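PDB 6JJJ: C-type lectin domain family 4 member F from Mus musculus, which is a Kupffer cell receptor that binds galactose and fucose and could take part in endocytosis. Local coordinates for residues G78-I82 / S142-V147. Residue numbers count along the deposited sequence, not the author numbering.
Sequences GDHWI and SSYPWV
The indole of Trp-81 lies along the extended 142-147 chain, which crosses the end-to-end direction of 79-82 at 70°. The backbones come nearest at Trp-81 and Trp-146, whose CA atoms are 4.2 Å apart, and one nearly straight hydrogen bond joins them: Trp-81 N to Pro-145 O, 2.7 Å, 168° at the hydrogen. The same carbonyl receives a CA-H...O contact from His-80 CA at 3.5 Å. Trp-81 (chi1 -79°, chi2 130°) swings its ring back along the chain to Ser-142, where NE1 gives a weak hydrogen bond to Ser-142 O, 3.3 Å. Tyr-144, with its CA-to-CB bond toward 78-82 and chi1 m, meets the indole twice. Its CB sits over the five-membered ring of Trp-81, 3.7 Å from the centroid, as a CH-pi contact, and its ring turns an edge to the face of the six-membered ring, centroids 5.2 Å apart and planes at 84°. These aromatics belong to the C-type lectin domain: 78-82 enters strand 80-85 of the calcium-side sheet, whereas 142-147 leads from strand 135-138 into strand 147-151 of the other sheet, so the contact bridges the two. Trp-45 and His-130 add further rings around Trp-81. Beside the aromatic cluster, Pro-145 packs on His-80 and Asp-79, its CB 3.2 Å from His-80 ND1 and its CG 3.2 Å from Asp-79 O, while Asp-79 CB touches Tyr-144 CD1 at 3.7 Å. Toward strand 147-151, Ile-82 CG2 meets Val-147 CG1 at 3.7 Å.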
loop_
_atom_site.group_PDB
_atom_site.type_symbol
_atom_site.label_atom_id
_atom_site.label_comp_id
_atom_site.label_asym_id
_atom_site.label_seq_id
_atom_site.Cartn_x
_atom_site.Cartn_y
_atom_site.Cartn_z
ATOM N N GLY A 78 -18.756 13.416 -8.460
ATOM C CA GLY A 78 -17.928 13.121 -9.613
ATOM C C GLY A 78 -18.557 12.124 -10.564
ATOM O O GLY A 78 -19.051 11.079 -10.134
ATOM N N ASP A 79 -18.538 12.436 -11.858
ATOM C CA ASP A 79 -19.061 11.545 -12.887
ATOM C C ASP A 79 -17.916 10.695 -13.428
ATOM O O ASP A 79 -16.938 11.229 -13.964
ATOM C CB ASP A 79 -19.725 12.339 -14.010
ATOM C CG ASP A 79 -20.705 13.378 -13.490
ATOM O OD1 ASP A 79 -20.594 13.761 -12.305
ATOM O OD2 ASP A 79 -21.586 13.809 -14.264
ATOM N N HIS A 80 -18.044 9.377 -13.296
ATOM C CA HIS A 80 -17.002 8.435 -13.681
ATOM C C HIS A 80 -17.558 7.431 -14.678
ATOM O O HIS A 80 -18.574 6.782 -14.410
ATOM C CB HIS A 80 -16.455 7.655 -12.475
ATOM C CG HIS A 80 -15.362 8.343 -11.720
ATOM N ND1 HIS A 80 -14.323 8.997 -12.342
ATOM C CD2 HIS A 80 -15.114 8.426 -10.391
ATOM C CE1 HIS A 80 -13.496 9.475 -11.428
ATOM N NE2 HIS A 80 -13.956 9.147 -10.236
ATOM N N TRP A 81 -16.872 7.278 -15.808
ATOM C CA TRP A 81 -17.242 6.244 -16.764
ATOM C C TRP A 81 -17.315 4.876 -16.100
ATOM O O TRP A 81 -16.666 4.653 -15.073
ATOM C CB TRP A 81 -16.233 6.164 -17.909
ATOM C CG TRP A 81 -16.358 7.193 -18.964
ATOM C CD1 TRP A 81 -15.360 7.972 -19.465
ATOM C CD2 TRP A 81 -17.547 7.553 -19.675
ATOM N NE1 TRP A 81 -15.850 8.796 -20.445
ATOM C CE2 TRP A 81 -17.192 8.563 -20.590
ATOM C CE3 TRP A 81 -18.876 7.124 -19.623
ATOM C CZ2 TRP A 81 -18.120 9.151 -21.447
ATOM C CZ3 TRP A 81 -19.794 7.708 -20.474
ATOM C CH2 TRP A 81 -19.412 8.710 -21.373
ATOM N N ILE A 82 -18.091 3.955 -16.675
ATOM C CA ILE A 82 -18.077 2.551 -16.286
ATOM C C ILE A 82 -18.287 1.704 -17.535
ATOM O O ILE A 82 -18.555 2.214 -18.625
ATOM C CB ILE A 82 -19.136 2.225 -15.214
ATOM C CG1 ILE A 82 -20.500 2.791 -15.604
ATOM C CG2 ILE A 82 -18.703 2.775 -13.859
ATOM C CD1 ILE A 82 -21.631 2.314 -14.717
ATOM N N SER A 142 -17.425 11.976 -25.057
ATOM C CA SER A 142 -17.181 12.924 -23.979
ATOM C C SER A 142 -16.092 12.410 -23.048
ATOM O O SER A 142 -16.018 11.214 -22.751
ATOM C CB SER A 142 -18.470 13.171 -23.200
ATOM O OG SER A 142 -19.480 13.676 -24.058
ATOM N N SER A 143 -15.239 13.323 -22.588
ATOM C CA SER A 143 -14.060 12.956 -21.804
ATOM C C SER A 143 -14.359 13.087 -20.314
ATOM O O SER A 143 -14.159 14.142 -19.709
ATOM C CB SER A 143 -12.862 13.814 -22.198
ATOM O OG SER A 143 -12.322 13.405 -23.441
ATOM N N TYR A 144 -14.793 11.987 -19.715
ATOM C CA TYR A 144 -14.962 11.888 -18.277
ATOM C C TYR A 144 -13.830 11.064 -17.678
ATOM O O TYR A 144 -13.124 10.347 -18.395
ATOM C CB TYR A 144 -16.297 11.224 -17.910
ATOM C CG TYR A 144 -17.514 12.068 -18.185
ATOM C CD1 TYR A 144 -17.977 12.981 -17.246
ATOM C CD2 TYR A 144 -18.209 11.945 -19.379
ATOM C CE1 TYR A 144 -19.093 13.751 -17.494
ATOM C CE2 TYR A 144 -19.323 12.712 -19.634
ATOM C CZ TYR A 144 -19.763 13.611 -18.690
ATOM O OH TYR A 144 -20.878 14.374 -18.947
ATOM N N PRO A 145 -13.627 11.140 -16.362
ATOM C CA PRO A 145 -12.760 10.150 -15.699
ATOM C C PRO A 145 -13.451 8.795 -15.663
ATOM O O PRO A 145 -14.564 8.658 -16.180
ATOM C CB PRO A 145 -12.547 10.736 -14.299
ATOM C CG PRO A 145 -13.739 11.621 -14.075
ATOM C CD PRO A 145 -14.149 12.155 -15.428
ATOM N N TRP A 146 -12.822 7.791 -15.059
ATOM C CA TRP A 146 -13.347 6.434 -15.129
ATOM C C TRP A 146 -12.894 5.634 -13.916
ATOM O O TRP A 146 -12.158 6.125 -13.058
ATOM C CB TRP A 146 -12.885 5.735 -16.409
ATOM C CG TRP A 146 -11.398 5.521 -16.436
ATOM C CD1 TRP A 146 -10.719 4.429 -15.979
ATOM C CD2 TRP A 146 -10.409 6.428 -16.932
ATOM N NE1 TRP A 146 -9.369 4.597 -16.169
ATOM C CE2 TRP A 146 -9.153 5.818 -16.751
ATOM C CE3 TRP A 146 -10.463 7.699 -17.514
ATOM C CZ2 TRP A 146 -7.963 6.433 -17.134
ATOM C CZ3 TRP A 146 -9.282 8.307 -17.894
ATOM C CH2 TRP A 146 -8.048 7.675 -17.701
ATOM N N VAL A 147 -13.341 4.382 -13.856
ATOM C CA VAL A 147 -12.925 3.444 -12.818
ATOM C C VAL A 147 -12.689 2.080 -13.456
ATOM O O VAL A 147 -13.561 1.554 -14.156
ATOM C CB VAL A 147 -13.972 3.362 -11.687
ATOM C CG1 VAL A 147 -15.350 3.064 -12.262
ATOM C CG2 VAL A 147 -13.564 2.328 -10.656
#